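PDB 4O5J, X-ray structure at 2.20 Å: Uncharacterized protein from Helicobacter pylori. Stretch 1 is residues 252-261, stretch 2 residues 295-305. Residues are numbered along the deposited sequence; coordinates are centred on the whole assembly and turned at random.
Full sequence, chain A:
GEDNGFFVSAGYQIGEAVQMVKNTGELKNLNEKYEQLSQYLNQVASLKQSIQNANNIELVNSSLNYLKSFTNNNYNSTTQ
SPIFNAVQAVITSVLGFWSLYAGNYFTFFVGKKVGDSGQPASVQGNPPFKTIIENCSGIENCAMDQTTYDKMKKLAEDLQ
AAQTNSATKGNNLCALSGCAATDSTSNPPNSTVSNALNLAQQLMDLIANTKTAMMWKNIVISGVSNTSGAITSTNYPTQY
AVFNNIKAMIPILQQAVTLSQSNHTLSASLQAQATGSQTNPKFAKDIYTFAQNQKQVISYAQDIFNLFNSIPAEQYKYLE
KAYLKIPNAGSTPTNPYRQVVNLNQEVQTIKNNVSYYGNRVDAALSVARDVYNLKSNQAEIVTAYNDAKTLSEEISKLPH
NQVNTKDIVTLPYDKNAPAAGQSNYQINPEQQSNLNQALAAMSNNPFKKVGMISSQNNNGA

Stretch 1, residues 252-261: ILQQAVTLSQ
Stretch 2 (295-305) KQVISYAQDIF

At the centre, Tyr300 (chi1 m, -79°; chi2 -41°) is a knob among Ile252, Gln255, Ala256 and Leu259. The small Ala256 admits it closely, with Ala256 CB 3.8 Å from Tyr300 CB. Ile252 (m, t) sets CG2 3.8 Å from Tyr300 CD1, while its carbonyl O lies over one ring face. Toward one end, Leu253 (t, p) brings CD1 to 3.5 Å from CD1 of Ile304 (chi1 m, chi2 141°). Toward the other, Leu259 (t, p) rests its CG 3.8 Å from CG2 of Val297 (t); branched aliphatic chains fill such space without needing polar partners.

These residues lie on two helices, 252-261 and 295-305, both continuing beyond these stretches and nearly antiparallel: their directions differ by 159°, and their axes approach to 9.4 Å. All residues keep helical phi/psi near -63/-42, with i to i+4 backbone hydrogen bonds. In register, Ala256 CA lies 5.6 Å from Val297 CA.

Ser260 (m) suits a buried site because its OG donates to Ala256 O at 2.8 Å; Val297 CG1 lies 4.0 Å from Ser260 OG.

No direct hydrogen bond joins the two stretches. At the exposed edge, Gln255 (t, p, chi3 37°) donates from NE2 to a water at 2.8 Å, and that water hydrogen-bonds Tyr300 OH at 2.7 Å, bridging the two stretches.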

# COMPACT_ATOMS: atom_id res chain seq x y z
N ILE A 252 0.70 -6.83 1.60
CA ILE A 252 1.42 -5.65 2.08
C ILE A 252 0.48 -4.76 2.89
O ILE A 252 0.83 -4.29 3.99
CB ILE A 252 2.03 -4.82 0.93
CG1 ILE A 252 3.17 -5.59 0.28
CG2 ILE A 252 2.53 -3.48 1.42
CD1 ILE A 252 3.71 -4.91 -1.02
N LEU A 253 -0.71 -4.53 2.36
CA LEU A 253 -1.70 -3.71 3.03
C LEU A 253 -2.17 -4.41 4.37
O LEU A 253 -2.28 -3.76 5.40
CB LEU A 253 -2.85 -3.46 2.10
CG LEU A 253 -3.66 -2.24 2.36
CD1 LEU A 253 -2.84 -1.06 2.77
CD2 LEU A 253 -4.35 -1.95 1.07
N GLN A 254 -2.37 -5.73 4.35
CA GLN A 254 -2.72 -6.48 5.57
C GLN A 254 -1.66 -6.27 6.61
O GLN A 254 -1.97 -6.03 7.79
CB GLN A 254 -2.91 -7.97 5.36
CG GLN A 254 -4.11 -8.28 4.49
CD GLN A 254 -4.15 -9.73 3.97
OE1 GLN A 254 -3.15 -10.23 3.40
NE2 GLN A 254 -5.30 -10.42 4.16
N GLN A 255 -0.41 -6.27 6.16
CA GLN A 255 0.70 -6.07 7.06
C GLN A 255 0.64 -4.64 7.63
O GLN A 255 0.78 -4.42 8.85
CB GLN A 255 1.98 -6.36 6.32
CG GLN A 255 3.15 -6.46 7.22
CD GLN A 255 2.93 -7.50 8.24
OE1 GLN A 255 2.34 -8.52 7.89
NE2 GLN A 255 3.38 -7.26 9.52
N ALA A 256 0.36 -3.67 6.77
CA ALA A 256 0.25 -2.27 7.18
C ALA A 256 -0.90 -2.07 8.21
O ALA A 256 -0.77 -1.31 9.17
CB ALA A 256 0.01 -1.41 5.95
N VAL A 257 -2.03 -2.74 7.98
CA VAL A 257 -3.18 -2.61 8.86
C VAL A 257 -2.86 -3.12 10.27
O VAL A 257 -3.04 -2.42 11.28
CB VAL A 257 -4.39 -3.36 8.30
CG1 VAL A 257 -5.42 -3.57 9.40
CG2 VAL A 257 -4.98 -2.63 7.10
N THR A 258 -2.30 -4.33 10.34
CA THR A 258 -1.86 -4.88 11.61
C THR A 258 -0.91 -3.92 12.31
O THR A 258 -0.99 -3.70 13.52
CB THR A 258 -1.10 -6.17 11.39
OG1 THR A 258 -1.98 -7.07 10.73
CG2 THR A 258 -0.63 -6.80 12.74
N LEU A 259 0.02 -3.37 11.55
CA LEU A 259 1.02 -2.49 12.18
C LEU A 259 0.33 -1.19 12.66
O LEU A 259 0.66 -0.68 13.72
CB LEU A 259 2.17 -2.19 11.18
CG LEU A 259 3.38 -1.51 11.72
CD1 LEU A 259 3.88 -2.15 13.01
CD2 LEU A 259 4.48 -1.50 10.65
N SER A 260 -0.64 -0.66 11.89
CA SER A 260 -1.36 0.50 12.35
C SER A 260 -2.08 0.19 13.68
O SER A 260 -2.08 1.02 14.61
CB SER A 260 -2.35 0.93 11.34
OG SER A 260 -1.70 1.18 10.09
N GLN A 261 -2.66 -1.00 13.80
CA GLN A 261 -3.39 -1.36 15.05
C GLN A 261 -2.42 -1.54 16.20
O GLN A 261 -2.67 -1.00 17.27
CB GLN A 261 -4.25 -2.56 14.80
CG GLN A 261 -5.24 -2.24 13.67
CD GLN A 261 -5.96 -3.49 13.16
OE1 GLN A 261 -5.45 -4.60 13.27
NE2 GLN A 261 -7.16 -3.30 12.58
N LYS A 295 7.03 4.93 10.66
CA LYS A 295 7.75 5.09 9.39
C LYS A 295 7.50 3.85 8.49
O LYS A 295 7.26 3.98 7.27
CB LYS A 295 9.24 5.32 9.61
CG LYS A 295 9.96 5.67 8.28
CD LYS A 295 11.47 5.57 8.47
CE LYS A 295 12.34 6.31 7.43
NZ LYS A 295 11.70 6.38 6.11
N GLN A 296 7.49 2.65 9.09
CA GLN A 296 7.25 1.43 8.32
C GLN A 296 5.83 1.46 7.72
O GLN A 296 5.60 0.96 6.62
CB GLN A 296 7.44 0.19 9.20
CG GLN A 296 7.15 -1.06 8.43
CD GLN A 296 8.05 -1.18 7.19
OE1 GLN A 296 9.24 -1.33 7.35
NE2 GLN A 296 7.49 -1.13 5.99
N VAL A 297 4.89 2.07 8.44
CA VAL A 297 3.51 2.17 7.92
C VAL A 297 3.51 3.02 6.64
O VAL A 297 2.94 2.61 5.65
CB VAL A 297 2.53 2.77 8.96
CG1 VAL A 297 1.21 3.15 8.28
CG2 VAL A 297 2.31 1.78 10.10
N ILE A 298 4.15 4.20 6.70
CA ILE A 298 4.29 5.08 5.56
C ILE A 298 5.02 4.37 4.43
O ILE A 298 4.68 4.50 3.26
CB ILE A 298 5.07 6.36 5.92
CG1 ILE A 298 4.33 7.18 6.99
CG2 ILE A 298 5.33 7.18 4.68
CD1 ILE A 298 2.95 7.54 6.57
N SER A 299 6.02 3.59 4.79
CA SER A 299 6.80 2.91 3.82
C SER A 299 5.95 1.83 3.10
O SER A 299 6.10 1.63 1.87
CB SER A 299 8.03 2.36 4.52
OG SER A 299 8.57 1.48 3.64
N TYR A 300 5.07 1.14 3.84
CA TYR A 300 4.16 0.19 3.20
C TYR A 300 3.24 0.91 2.23
O TYR A 300 2.93 0.40 1.15
CB TYR A 300 3.29 -0.54 4.21
CG TYR A 300 3.99 -1.68 4.93
CD1 TYR A 300 4.84 -2.56 4.24
CD2 TYR A 300 3.78 -1.90 6.29
CE1 TYR A 300 5.46 -3.60 4.90
CE2 TYR A 300 4.39 -2.95 6.96
CZ TYR A 300 5.21 -3.79 6.28
OH TYR A 300 5.80 -4.79 7.01
N ALA A 301 2.77 2.09 2.62
CA ALA A 301 1.90 2.88 1.72
C ALA A 301 2.71 3.25 0.47
O ALA A 301 2.21 3.20 -0.66
CB ALA A 301 1.42 4.13 2.38
N GLN A 302 3.97 3.59 0.65
CA GLN A 302 4.80 3.90 -0.50
C GLN A 302 4.94 2.66 -1.39
O GLN A 302 4.86 2.78 -2.61
CB GLN A 302 6.13 4.43 -0.06
CG GLN A 302 7.10 4.57 -1.19
CD GLN A 302 8.22 5.39 -0.75
OE1 GLN A 302 8.22 6.59 -0.93
NE2 GLN A 302 9.19 4.75 -0.14
N ASP A 303 5.12 1.46 -0.79
CA ASP A 303 5.21 0.24 -1.58
C ASP A 303 3.98 0.09 -2.45
O ASP A 303 4.07 -0.26 -3.64
CB ASP A 303 5.34 -0.98 -0.68
CG ASP A 303 6.68 -1.05 0.08
OD1 ASP A 303 7.66 -0.48 -0.44
OD2 ASP A 303 6.77 -1.70 1.19
N ILE A 304 2.81 0.38 -1.88
CA ILE A 304 1.57 0.23 -2.67
C ILE A 304 1.52 1.25 -3.83
O ILE A 304 1.13 0.91 -4.92
CB ILE A 304 0.32 0.33 -1.76
CG1 ILE A 304 0.19 -0.97 -0.94
CG2 ILE A 304 -0.94 0.57 -2.59
CD1 ILE A 304 -0.24 -0.64 0.42
N PHE A 305 1.89 2.49 -3.55
CA PHE A 305 1.94 3.48 -4.61
C PHE A 305 2.87 3.00 -5.74
O PHE A 305 2.49 3.03 -6.93
CB PHE A 305 2.34 4.87 -4.11
CG PHE A 305 2.57 5.82 -5.27
CD1 PHE A 305 1.50 6.31 -6.02
CD2 PHE A 305 3.84 6.13 -5.70
CE1 PHE A 305 1.68 7.15 -7.11
CE2 PHE A 305 4.04 7.00 -6.80
CZ PHE A 305 2.97 7.50 -7.51
O HOH W 1 5.33 -5.31 9.59